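Local coordinates for protein lipase (Pelosinus fermentans, PDB 5AH0) that hydrolyses ester bonds as a lipase and also attacks the synthetic polyester poly(butylene adipate-co-terephthalate), at residues A[168-173]-A[239-244]; A[292-297]-A[312-317]; A[122-127]-A[151-156]. All coordinates share one frame; numbering follows the deposited sequence.

Contact 1 (A[168-173]-A[239-244])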
ATOM      1  N   LEU A 168      -9.860   4.730 -10.884  1.00 47.19           N
ATOM      2  CA  LEU A 168      -8.726   4.522 -11.777  1.00 46.94           C
ATOM      3  C   LEU A 168      -8.624   3.053 -12.157  1.00 48.60           C
ATOM      4  O   LEU A 168      -8.313   2.714 -13.295  1.00 46.62           O
ATOM      5  CB  LEU A 168      -7.417   4.950 -11.129  1.00 43.94           C
ATOM      6  CG  LEU A 168      -6.231   5.015 -12.093  1.00 45.89           C
ATOM      7  CD1 LEU A 168      -6.189   6.346 -12.834  1.00 41.63           C
ATOM      8  CD2 LEU A 168      -4.935   4.758 -11.379  1.00 50.32           C
ATOM      9  N   ALA A 169      -8.904   2.178 -11.200  1.00 50.77           N
ATOM     10  CA  ALA A 169      -8.819   0.742 -11.455  1.00 54.45           C
ATOM     11  C   ALA A 169     -10.099   0.196 -12.093  1.00 57.90           C
ATOM     12  O   ALA A 169     -10.082  -0.887 -12.678  1.00 61.52           O
ATOM     13  CB  ALA A 169      -8.505  -0.014 -10.160  1.00 51.73           C
ATOM     14  N   ASP A 170     -11.200   0.941 -11.988  1.00 60.43           N
ATOM     15  CA  ASP A 170     -12.459   0.519 -12.606  1.00 69.93           C
ATOM     16  C   ASP A 170     -12.396   0.632 -14.128  1.00 81.15           C
ATOM     17  O   ASP A 170     -13.074  -0.110 -14.838  1.00 77.25           O
ATOM     18  CB  ASP A 170     -13.650   1.333 -12.073  1.00 66.10           C
ATOM     19  CG  ASP A 170     -13.994   1.007 -10.616  1.00 63.03           C
ATOM     20  OD1 ASP A 170     -13.123   0.513  -9.875  1.00 59.62           O
ATOM     21  OD2 ASP A 170     -15.157   1.223 -10.213  1.00 65.82           O
ATOM     22  N   GLY A 171     -11.595   1.579 -14.616  1.00 97.89           N
ATOM     23  CA  GLY A 171     -11.403   1.778 -16.044  1.00102.72           C
ATOM     24  C   GLY A 171     -10.581   0.696 -16.729  1.00108.57           C
ATOM     25  O   GLY A 171     -10.377   0.741 -17.943  1.00112.35           O
ATOM     26  N   ILE A 172     -10.101  -0.267 -15.947  1.00109.18           N
ATOM     27  CA  ILE A 172      -9.376  -1.432 -16.459  1.00108.48           C
ATOM     28  C   ILE A 172      -8.148  -1.099 -17.314  1.00106.17           C
ATOM     29  O   ILE A 172      -7.019  -1.391 -16.923  1.00110.06           O
ATOM     30  CB  ILE A 172     -10.297  -2.343 -17.275  1.00111.44           C
ATOM     31  CG1 ILE A 172     -11.432  -2.850 -16.384  1.00115.54           C
ATOM     32  CG2 ILE A 172      -9.506  -3.509 -17.843  1.00112.62           C
ATOM     33  CD1 ILE A 172     -12.467  -3.692 -17.104  1.00119.53           C
ATOM     34  N   ASN A 173      -8.360  -0.492 -18.477  1.00 86.42           N
ATOM     35  CA  ASN A 173      -7.254  -0.230 -19.385  1.00 68.30           C
ATOM     36  C   ASN A 173      -6.322   0.862 -18.885  1.00 60.04           C
ATOM     37  O   ASN A 173      -5.132   0.871 -19.188  1.00 61.09           O
ATOM     38  CB  ASN A 173      -7.781   0.152 -20.756  1.00 64.60           C
ATOM     39  CG  ASN A 173      -7.728  -0.994 -21.727  1.00 66.61           C
ATOM     40  OD1 ASN A 173      -7.021  -1.975 -21.502  1.00 70.28           O
ATOM     41  ND2 ASN A 173      -8.484  -0.887 -22.814  1.00 61.37           N
ATOM     42  N   LEU A 239      -7.901  -2.982  -6.182  1.00 52.91           N
ATOM     43  CA  LEU A 239      -7.939  -1.522  -6.192  1.00 48.91           C
ATOM     44  C   LEU A 239      -9.271  -0.975  -6.678  1.00 46.60           C
ATOM     45  O   LEU A 239      -9.599   0.181  -6.420  1.00 46.67           O
ATOM     46  CB  LEU A 239      -6.809  -0.976  -7.064  1.00 49.18           C
ATOM     47  CG  LEU A 239      -5.430  -1.105  -6.425  1.00 52.20           C
ATOM     48  CD1 LEU A 239      -4.346  -0.661  -7.392  1.00 53.93           C
ATOM     49  CD2 LEU A 239      -5.388  -0.274  -5.154  1.00 50.42           C
ATOM     50  N   SER A 240     -10.033  -1.804  -7.385  1.00 48.07           N
ATOM     51  CA  SER A 240     -11.310  -1.362  -7.923  1.00 53.29           C
ATOM     52  C   SER A 240     -12.353  -1.195  -6.830  1.00 60.94           C
ATOM     53  O   SER A 240     -12.218  -1.735  -5.728  1.00 66.24           O
ATOM     54  CB  SER A 240     -11.821  -2.345  -8.978  1.00 55.75           C
ATOM     55  OG  SER A 240     -12.142  -3.595  -8.402  1.00 60.46           O
ATOM     56  N   THR A 241     -13.403  -0.454  -7.154  1.00 62.65           N
ATOM     57  CA  THR A 241     -14.535  -0.283  -6.260  1.00 63.31           C
ATOM     58  C   THR A 241     -15.178  -1.637  -5.987  1.00 68.37           C
ATOM     59  O   THR A 241     -15.695  -1.890  -4.895  1.00 70.52           O
ATOM     60  CB  THR A 241     -15.563   0.665  -6.866  1.00 64.89           C
ATOM     61  OG1 THR A 241     -15.956   0.168  -8.153  1.00 69.44           O
ATOM     62  CG2 THR A 241     -14.957   2.043  -7.041  1.00 61.95           C
ATOM     63  N   ASP A 242     -15.111  -2.512  -6.986  1.00 68.31           N
ATOM     64  CA  ASP A 242     -15.708  -3.836  -6.908  1.00 71.02           C
ATOM     65  C   ASP A 242     -14.944  -4.747  -5.966  1.00 71.33           C
ATOM     66  O   ASP A 242     -15.542  -5.440  -5.146  1.00 77.11           O
ATOM     67  CB  ASP A 242     -15.746  -4.469  -8.293  1.00 78.16           C
ATOM     68  CG  ASP A 242     -16.309  -3.537  -9.338  1.00 86.07           C
ATOM     69  OD1 ASP A 242     -17.429  -3.012  -9.129  1.00 88.85           O
ATOM     70  OD2 ASP A 242     -15.605  -3.294 -10.345  1.00 88.44           O
ATOM     71  N   GLY A 243     -13.621  -4.734  -6.067  1.00 66.99           N
ATOM     72  CA  GLY A 243     -12.796  -5.583  -5.230  1.00 66.08           C
ATOM     73  C   GLY A 243     -12.593  -5.086  -3.809  1.00 64.42           C
ATOM     74  O   GLY A 243     -12.513  -5.880  -2.867  1.00 66.26           O
ATOM     75  N   ALA A 244     -12.511  -3.771  -3.644  1.00 63.48           N
ATOM     76  CA  ALA A 244     -12.280  -3.201  -2.319  1.00 62.02           C
ATOM     77  C   ALA A 244     -13.481  -3.512  -1.433  1.00 66.79           C
ATOM     78  O   ALA A 244     -13.350  -3.902  -0.266  1.00 66.07           O
ATOM     79  CB  ALA A 244     -12.046  -1.704  -2.411  1.00 51.26           C
TER
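The polar part of this contact is the carboxylate of Asp-170 set against the first turn of helix 241-250. OD1 of Asp-170 receives the backbone N-H of Thr-241 at 2.9 Å, a nearly straight bond (165°) that falls on its syn lone pair. Its other oxygen, OD2, faces the hydroxyl of Thr-241, which donates to it; with OG1 between the backbone N and the carbonyl carbon (chi1 56°), the hydroxyl lies on the same side as the N-H, and the two groups meet the two carboxylate oxygens of Asp-170. The modelled separation of 2.4 Å between Thr-241 OG1 and Asp-170 OD2 is very short and doubtful in its exact value. Ser-240 occupies the N-cap, its OG accepting from Gly-243 N at 3.0 Å while also bonding Trp-237 O.

Among charged groups, Asp-170 OD2 comes within 4.5 Å of Asp-242 OD2. Arginines probably offset this repulsion, since Arg-299 forms a salt bridge with Asp-170 and Arg-304 one with Asp-242. An alanine at Asp-170 would probably strand the Thr-241 N-H and hydroxyl without their acceptors and leave Arg-299 lacking this buried countercharge.

Apolar packing is slighter. Ala-169 CB points at the other segment and touches Leu-239 CB at 3.7 Å, just beside Ser-240 N. Beyond it, Leu-239 also packs on Phe-12, Met-115 and Pro-162. The contact thus joins the short helix 167-170, reached soon after strand 153-159, to the start of helix 241-250, with helix 116-129 bordering Leu-239 and Ala-244 through Gln-118 and helix 288-294 lying against Leu-168.

Contact 2 (A[292-297]-A[312-317])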
ATOM      1  N   ARG A 292      -7.380  14.015 -14.232  1.00 38.59           N
ATOM      2  CA  ARG A 292      -8.498  14.475 -15.058  1.00 39.40           C
ATOM      3  C   ARG A 292      -9.428  13.328 -15.402  1.00 41.96           C
ATOM      4  O   ARG A 292     -10.651  13.499 -15.411  1.00 44.69           O
ATOM      5  CB  ARG A 292      -7.998  15.166 -16.335  1.00 41.25           C
ATOM      6  CG  ARG A 292      -7.397  16.540 -16.055  1.00 47.89           C
ATOM      7  CD  ARG A 292      -7.107  17.353 -17.300  1.00 58.45           C
ATOM      8  NE  ARG A 292      -8.218  18.186 -17.744  1.00 62.96           N
ATOM      9  CZ  ARG A 292      -8.972  17.901 -18.795  1.00 66.67           C
ATOM     10  NH1 ARG A 292      -8.725  16.798 -19.500  1.00 70.77           N
ATOM     11  NH2 ARG A 292      -9.962  18.710 -19.138  1.00 67.33           N
ATOM     12  N   PHE A 293      -8.859  12.156 -15.673  1.00 40.08           N
ATOM     13  CA  PHE A 293      -9.695  11.006 -15.954  1.00 40.44           C
ATOM     14  C   PHE A 293     -10.594  10.690 -14.762  1.00 40.16           C
ATOM     15  O   PHE A 293     -11.789  10.524 -14.930  1.00 46.33           O
ATOM     16  CB  PHE A 293      -8.874   9.761 -16.315  1.00 39.82           C
ATOM     17  CG  PHE A 293      -9.723   8.532 -16.473  1.00 36.92           C
ATOM     18  CD1 PHE A 293     -10.368   8.270 -17.676  1.00 34.85           C
ATOM     19  CD2 PHE A 293      -9.928   7.673 -15.401  1.00 38.28           C
ATOM     20  CE1 PHE A 293     -11.187   7.154 -17.822  1.00 41.45           C
ATOM     21  CE2 PHE A 293     -10.744   6.542 -15.533  1.00 43.25           C
ATOM     22  CZ  PHE A 293     -11.374   6.279 -16.749  1.00 43.03           C
ATOM     23  N   ILE A 294     -10.015  10.578 -13.574  1.00 38.89           N
ATOM     24  CA  ILE A 294     -10.787  10.240 -12.375  1.00 42.37           C
ATOM     25  C   ILE A 294     -11.826  11.305 -12.060  1.00 44.85           C
ATOM     26  O   ILE A 294     -12.948  10.999 -11.641  1.00 46.60           O
ATOM     27  CB  ILE A 294      -9.873  10.056 -11.144  1.00 42.23           C
ATOM     28  CG1 ILE A 294      -8.889   8.910 -11.393  1.00 40.98           C
ATOM     29  CG2 ILE A 294     -10.695   9.749  -9.875  1.00 40.26           C
ATOM     30  CD1 ILE A 294      -7.838   8.790 -10.338  1.00 35.17           C
ATOM     31  N   GLY A 295     -11.458  12.561 -12.285  1.00 44.62           N
ATOM     32  CA  GLY A 295     -12.351  13.667 -12.004  1.00 44.72           C
ATOM     33  C   GLY A 295     -13.518  13.806 -12.966  1.00 50.27           C
ATOM     34  O   GLY A 295     -14.373  14.662 -12.767  1.00 57.38           O
ATOM     35  N   SER A 296     -13.567  12.974 -14.005  1.00 48.86           N
ATOM     36  CA  SER A 296     -14.648  13.054 -14.985  1.00 51.19           C
ATOM     37  C   SER A 296     -15.376  11.714 -15.154  1.00 53.56           C
ATOM     38  O   SER A 296     -16.310  11.601 -15.945  1.00 59.05           O
ATOM     39  CB  SER A 296     -14.117  13.532 -16.342  1.00 51.80           C
ATOM     40  OG  SER A 296     -13.255  12.576 -16.932  1.00 51.02           O
ATOM     41  N   TYR A 297     -14.935  10.699 -14.421  1.00 49.52           N
ATOM     42  CA  TYR A 297     -15.512   9.372 -14.542  1.00 48.34           C
ATOM     43  C   TYR A 297     -16.713   9.190 -13.623  1.00 52.69           C
ATOM     44  O   TYR A 297     -16.592   9.282 -12.412  1.00 51.82           O
ATOM     45  CB  TYR A 297     -14.459   8.304 -14.247  1.00 43.42           C
ATOM     46  CG  TYR A 297     -15.004   6.902 -14.324  1.00 44.64           C
ATOM     47  CD1 TYR A 297     -15.073   6.229 -15.535  1.00 47.85           C
ATOM     48  CD2 TYR A 297     -15.442   6.245 -13.181  1.00 46.93           C
ATOM     49  CE1 TYR A 297     -15.575   4.944 -15.616  1.00 52.54           C
ATOM     50  CE2 TYR A 297     -15.947   4.954 -13.243  1.00 52.63           C
ATOM     51  CZ  TYR A 297     -16.011   4.307 -14.468  1.00 57.20           C
ATOM     52  OH  TYR A 297     -16.511   3.023 -14.545  1.00 60.61           O
ATOM     53  N   LYS A 312     -15.654  12.508  -7.788  1.00 44.67           N
ATOM     54  CA  LYS A 312     -14.736  13.205  -8.681  1.00 49.04           C
ATOM     55  C   LYS A 312     -13.492  13.803  -8.002  1.00 49.03           C
ATOM     56  O   LYS A 312     -12.412  13.771  -8.584  1.00 47.02           O
ATOM     57  CB  LYS A 312     -15.489  14.295  -9.445  1.00 50.48           C
ATOM     58  CG  LYS A 312     -16.437  13.741 -10.516  1.00 50.18           C
ATOM     59  CD  LYS A 312     -17.211  14.851 -11.208  1.00 52.07           C
ATOM     60  CE  LYS A 312     -18.059  14.306 -12.355  1.00 53.92           C
ATOM     61  NZ  LYS A 312     -18.968  15.345 -12.937  1.00 55.07           N
ATOM     62  N   PRO A 313     -13.617  14.333  -6.772  1.00 48.69           N
ATOM     63  CA  PRO A 313     -12.348  14.874  -6.254  1.00 46.02           C
ATOM     64  C   PRO A 313     -11.340  13.766  -5.982  1.00 44.69           C
ATOM     65  O   PRO A 313     -11.722  12.714  -5.480  1.00 43.23           O
ATOM     66  CB  PRO A 313     -12.762  15.581  -4.947  1.00 43.37           C
ATOM     67  CG  PRO A 313     -14.245  15.804  -5.077  1.00 44.77           C
ATOM     68  CD  PRO A 313     -14.750  14.626  -5.871  1.00 46.80           C
ATOM     69  N   ASN A 314     -10.076  13.995  -6.329  1.00 43.06           N
ATOM     70  CA  ASN A 314      -9.069  12.965  -6.165  1.00 40.27           C
ATOM     71  C   ASN A 314      -7.661  13.535  -6.017  1.00 39.86           C
ATOM     72  O   ASN A 314      -7.468  14.750  -6.094  1.00 37.09           O
ATOM     73  CB  ASN A 314      -9.131  11.996  -7.342  1.00 39.61           C
ATOM     74  CG  ASN A 314      -8.718  12.633  -8.647  1.00 39.57           C
ATOM     75  OD1 ASN A 314      -7.535  12.659  -8.992  1.00 43.36           O
ATOM     76  ND2 ASN A 314      -9.688  13.154  -9.381  1.00 37.71           N
ATOM     77  N   ASP A 315      -6.680  12.661  -5.788  1.00 36.92           N
ATOM     78  CA  ASP A 315      -5.300  13.107  -5.638  1.00 33.89           C
ATOM     79  C   ASP A 315      -4.461  12.748  -6.865  1.00 34.44           C
ATOM     80  O   ASP A 315      -3.225  12.805  -6.816  1.00 32.07           O
ATOM     81  CB  ASP A 315      -4.663  12.505  -4.375  1.00 32.67           C
ATOM     82  CG  ASP A 315      -4.504  10.972  -4.444  1.00 43.10           C
ATOM     83  OD1 ASP A 315      -4.829  10.355  -5.487  1.00 45.79           O
ATOM     84  OD2 ASP A 315      -4.029  10.375  -3.444  1.00 47.95           O
ATOM     85  N   GLY A 316      -5.129  12.364  -7.956  1.00 31.28           N
ATOM     86  CA  GLY A 316      -4.426  11.992  -9.176  1.00 31.60           C
ATOM     87  C   GLY A 316      -4.390  10.480  -9.348  1.00 39.45           C
ATOM     88  O   GLY A 316      -4.233   9.969 -10.456  1.00 41.89           O
ATOM     89  N   VAL A 317      -4.561   9.751  -8.252  1.00 40.44           N
ATOM     90  CA  VAL A 317      -4.558   8.308  -8.332  1.00 41.94           C
ATOM     91  C   VAL A 317      -5.755   7.713  -7.604  1.00 42.01           C
ATOM     92  O   VAL A 317      -6.302   6.721  -8.046  1.00 42.48           O
ATOM     93  CB  VAL A 317      -3.253   7.699  -7.746  1.00 38.94           C
ATOM     94  CG1 VAL A 317      -3.360   6.184  -7.691  1.00 38.53           C
ATOM     95  CG2 VAL A 317      -2.037   8.102  -8.579  1.00 36.94           C
TER
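Asn-314 holds CG between its backbone N and carbonyl carbon (chi1 67°), which brings its amide up to Ile-294, whose CG2 is anti to the backbone N and faces that group. The loop 312-317 is built on two successive Asx turns: OD1 of Asn-314 takes the N-H of Gly-316 at 2.6 Å, on a lone pair in the carbonyl plane, and OD1 of Asp-315 takes that of Val-317. Asp-315 OD2 bonds His-357 ND1, consistent with the acid-histidine pair of an alpha/beta-hydrolase catalytic triad.

Segment 292-297 packs against this loop without a hydrogen bond between the two. CB of Ile-294 lies 3.6 Å from Asn-314 ND2, and its CD1 tip reaches past the amide to Val-317 O at 3.4 Å. Asn-314 ND2 itself donates to Gly-291 O, in helix 288-294, and to Lys-312 O, fixing how the amide is turned. At the more open side, the extended chain of Lys-312 runs by Gly-295 O, 3.2 Å from CG, before NZ bonds Asn-309 OD1. The carbonyl O of Lys-312 serves twice: besides accepting from Asn-314 ND2 at 2.9 Å, it meets the C-H of Gly-295 CA at 3.4 Å.

Contact 3 (A[122-127]-A[151-156])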
ATOM      1  N   THR A 122      -5.286  -5.838   6.074  1.00 65.20           N
ATOM      2  CA  THR A 122      -5.374  -7.260   5.800  1.00 69.99           C
ATOM      3  C   THR A 122      -4.394  -8.028   6.676  1.00 72.14           C
ATOM      4  O   THR A 122      -4.730  -9.083   7.228  1.00 77.52           O
ATOM      5  CB  THR A 122      -5.102  -7.545   4.318  1.00 66.66           C
ATOM      6  OG1 THR A 122      -6.026  -6.789   3.523  1.00 61.48           O
ATOM      7  CG2 THR A 122      -5.250  -9.022   4.007  1.00 57.49           C
ATOM      8  N   LEU A 123      -3.188  -7.491   6.812  1.00 66.31           N
ATOM      9  CA  LEU A 123      -2.191  -8.102   7.675  1.00 65.81           C
ATOM     10  C   LEU A 123      -2.720  -8.296   9.091  1.00 69.68           C
ATOM     11  O   LEU A 123      -2.575  -9.376   9.653  1.00 72.77           O
ATOM     12  CB  LEU A 123      -0.914  -7.268   7.706  1.00 60.99           C
ATOM     13  CG  LEU A 123       0.116  -7.772   8.712  1.00 60.01           C
ATOM     14  CD1 LEU A 123       0.635  -9.134   8.285  1.00 63.50           C
ATOM     15  CD2 LEU A 123       1.255  -6.774   8.860  1.00 54.63           C
ATOM     16  N   VAL A 124      -3.327  -7.260   9.670  1.00 69.86           N
ATOM     17  CA  VAL A 124      -3.762  -7.353  11.067  1.00 72.45           C
ATOM     18  C   VAL A 124      -4.959  -8.295  11.195  1.00 73.08           C
ATOM     19  O   VAL A 124      -5.145  -8.937  12.238  1.00 72.59           O
ATOM     20  CB  VAL A 124      -4.117  -5.968  11.682  1.00 66.68           C
ATOM     21  CG1 VAL A 124      -2.924  -5.013  11.603  1.00 63.87           C
ATOM     22  CG2 VAL A 124      -5.342  -5.369  11.017  1.00 64.30           C
ATOM     23  N   GLN A 125      -5.746  -8.400  10.125  1.00 71.90           N
ATOM     24  CA  GLN A 125      -6.877  -9.325  10.111  1.00 73.70           C
ATOM     25  C   GLN A 125      -6.377 -10.763  10.210  1.00 75.31           C
ATOM     26  O   GLN A 125      -6.962 -11.589  10.908  1.00 79.04           O
ATOM     27  CB  GLN A 125      -7.728  -9.146   8.857  1.00 72.89           C
ATOM     28  CG  GLN A 125      -9.053  -9.894   8.933  1.00 79.95           C
ATOM     29  CD  GLN A 125     -10.046  -9.250   9.888  1.00 83.47           C
ATOM     30  OE1 GLN A 125     -10.062  -8.030  10.064  1.00 83.94           O
ATOM     31  NE2 GLN A 125     -10.848 -10.077  10.547  1.00 84.43           N
ATOM     32  N   LEU A 126      -5.288 -11.048   9.505  1.00 74.11           N
ATOM     33  CA  LEU A 126      -4.679 -12.365   9.510  1.00 76.28           C
ATOM     34  C   LEU A 126      -3.928 -12.612  10.818  1.00 79.20           C
ATOM     35  O   LEU A 126      -3.946 -13.727  11.354  1.00 82.75           O
ATOM     36  CB  LEU A 126      -3.745 -12.510   8.311  1.00 74.72           C
ATOM     37  CG  LEU A 126      -4.520 -12.610   6.993  1.00 75.80           C
ATOM     38  CD1 LEU A 126      -3.591 -12.736   5.792  1.00 74.03           C
ATOM     39  CD2 LEU A 126      -5.505 -13.774   7.046  1.00 80.18           C
ATOM     40  N   LEU A 127      -3.289 -11.567  11.342  1.00 76.17           N
ATOM     41  CA  LEU A 127      -2.610 -11.659  12.633  1.00 78.84           C
ATOM     42  C   LEU A 127      -3.555 -12.105  13.737  1.00 89.45           C
ATOM     43  O   LEU A 127      -3.265 -13.040  14.496  1.00 93.80           O
ATOM     44  CB  LEU A 127      -1.988 -10.317  13.019  1.00 69.83           C
ATOM     45  CG  LEU A 127      -0.765  -9.915  12.214  1.00 68.00           C
ATOM     46  CD1 LEU A 127      -0.201  -8.621  12.749  1.00 68.23           C
ATOM     47  CD2 LEU A 127       0.268 -11.026  12.299  1.00 70.10           C
ATOM     48  N   SER A 151      -1.702 -10.240  18.575  1.00 86.08           N
ATOM     49  CA  SER A 151      -1.919  -8.808  18.645  1.00 85.90           C
ATOM     50  C   SER A 151      -0.563  -8.098  18.639  1.00 81.71           C
ATOM     51  O   SER A 151      -0.010  -7.775  19.690  1.00 81.94           O
ATOM     52  CB  SER A 151      -2.740  -8.446  19.882  1.00 92.41           C
ATOM     53  OG  SER A 151      -2.970  -7.049  19.946  1.00 94.33           O
ATOM     54  N   TRP A 152      -0.027  -7.892  17.436  1.00 79.40           N
ATOM     55  CA  TRP A 152       1.342  -7.405  17.239  1.00 75.72           C
ATOM     56  C   TRP A 152       1.434  -5.977  16.685  1.00 70.84           C
ATOM     57  O   TRP A 152       2.524  -5.468  16.404  1.00 66.05           O
ATOM     58  CB  TRP A 152       2.082  -8.360  16.301  1.00 76.98           C
ATOM     59  CG  TRP A 152       2.286  -9.743  16.856  1.00 81.79           C
ATOM     60  CD1 TRP A 152       1.863 -10.222  18.071  1.00 81.78           C
ATOM     61  CD2 TRP A 152       2.965 -10.828  16.214  1.00 84.09           C
ATOM     62  NE1 TRP A 152       2.250 -11.534  18.222  1.00 83.31           N
ATOM     63  CE2 TRP A 152       2.927 -11.930  17.098  1.00 84.87           C
ATOM     64  CE3 TRP A 152       3.610 -10.974  14.980  1.00 83.03           C
ATOM     65  CZ2 TRP A 152       3.503 -13.155  16.784  1.00 86.60           C
ATOM     66  CZ3 TRP A 152       4.182 -12.195  14.671  1.00 84.93           C
ATOM     67  CH2 TRP A 152       4.124 -13.270  15.569  1.00 87.73           C
ATOM     68  N   VAL A 153       0.283  -5.345  16.502  1.00 69.16           N
ATOM     69  CA  VAL A 153       0.230  -4.038  15.869  1.00 66.03           C
ATOM     70  C   VAL A 153      -0.499  -3.081  16.794  1.00 71.12           C
ATOM     71  O   VAL A 153      -1.570  -3.407  17.310  1.00 78.09           O
ATOM     72  CB  VAL A 153      -0.474  -4.099  14.500  1.00 62.44           C
ATOM     73  CG1 VAL A 153      -0.674  -2.691  13.919  1.00 60.11           C
ATOM     74  CG2 VAL A 153       0.314  -4.982  13.548  1.00 54.67           C
ATOM     75  N   HIS A 154       0.088  -1.912  17.032  1.00 66.15           N
ATOM     76  CA  HIS A 154      -0.503  -0.983  17.978  1.00 68.19           C
ATOM     77  C   HIS A 154      -1.370   0.044  17.260  1.00 66.17           C
ATOM     78  O   HIS A 154      -2.439   0.427  17.739  1.00 70.08           O
ATOM     79  CB  HIS A 154       0.574  -0.291  18.808  1.00 69.32           C
ATOM     80  CG  HIS A 154       0.053   0.299  20.079  1.00 73.39           C
ATOM     81  ND1 HIS A 154      -0.165   1.649  20.244  1.00 74.64           N
ATOM     82  CD2 HIS A 154      -0.322  -0.289  21.241  1.00 75.98           C
ATOM     83  CE1 HIS A 154      -0.640   1.871  21.458  1.00 75.77           C
ATOM     84  NE2 HIS A 154      -0.742   0.711  22.084  1.00 77.16           N
ATOM     85  N   SER A 155      -0.895   0.509  16.113  1.00 59.61           N
ATOM     86  CA  SER A 155      -1.639   1.487  15.341  1.00 55.83           C
ATOM     87  C   SER A 155      -1.478   1.281  13.858  1.00 50.39           C
ATOM     88  O   SER A 155      -0.488   0.717  13.392  1.00 49.49           O
ATOM     89  CB  SER A 155      -1.192   2.903  15.690  1.00 59.79           C
ATOM     90  OG  SER A 155       0.184   3.067  15.392  1.00 60.92           O
ATOM     91  N   ILE A 156      -2.451   1.787  13.116  1.00 49.35           N
ATOM     92  CA  ILE A 156      -2.388   1.784  11.677  1.00 49.95           C
ATOM     93  C   ILE A 156      -2.647   3.200  11.176  1.00 49.92           C
ATOM     94  O   ILE A 156      -3.689   3.797  11.468  1.00 51.48           O
ATOM     95  CB  ILE A 156      -3.410   0.803  11.076  1.00 53.63           C
ATOM     96  CG1 ILE A 156      -2.938  -0.641  11.266  1.00 53.04           C
ATOM     97  CG2 ILE A 156      -3.667   1.109   9.603  1.00 43.20           C
ATOM     98  CD1 ILE A 156      -3.783  -1.640  10.504  1.00 54.47           C
TER
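Helix 116-129 links the parallel strands 108-113 and 153-159 in a beta-alpha-beta crossover, and Val-124 and Leu-127 on the helix meet Val-153 and Ile-156 on the second of those strands. The helix and strand segments run nearly antiparallel, at 154° with axes 10.7 Å apart. CG1 of Val-124, anti to the carbonyl carbon (chi1 -58°), touches two partners: the CD1 tip of Ile-156 at 3.7 Å, approached end on, and CG2 of Val-153 at 3.8 Å, whose side chain crosses at about a right angle. By its place after strand 108-113 this helix corresponds to the one that follows the nucleophile elbow in alpha/beta-hydrolases, and here its buried side rests on the central parallel sheet. One turn further on, Leu-127 brings CD1 to the same Val-153 CG2, also at 3.8 Å, so that this one methyl meets side chains from two successive turns of the helix. No hydrogen bond joins the two segments. Strand 108-113 also takes part, its Ile-108 and Leu-110 lying against Val-153, while Ile-257 adds to the packing around Val-124. Just before the strand begins, Leu-127 CD1 is 4.2 Å from CB of Trp-152, whose indole meets Trp-96 edge-to-face and whose backbone O accepts from the Trp-96 NE1.

Along the chain the contacts come in series: contact 3 first, then contact 1, then contact 2. Strand 153-159 of contact 3 leads to helix 167-170 of contact 1, though their centres lie about 25 Å apart and their atoms do not touch. Contacts 1 and 2, centres about 13 Å apart, adjoin: Leu-168 CD1 packs on Ile-294 CD1 at 3.9 Å, and Arg-299 bonds both Asp-170 and Tyr-297. Contact 3 lies across the molecule from contact 2, centres about 31 Å apart. One contact therefore fixes a helix onto the parallel sheet, while the other two join helix 167-170, the start of helix 241-250, helix 288-294 and the loop with the probable catalytic acid.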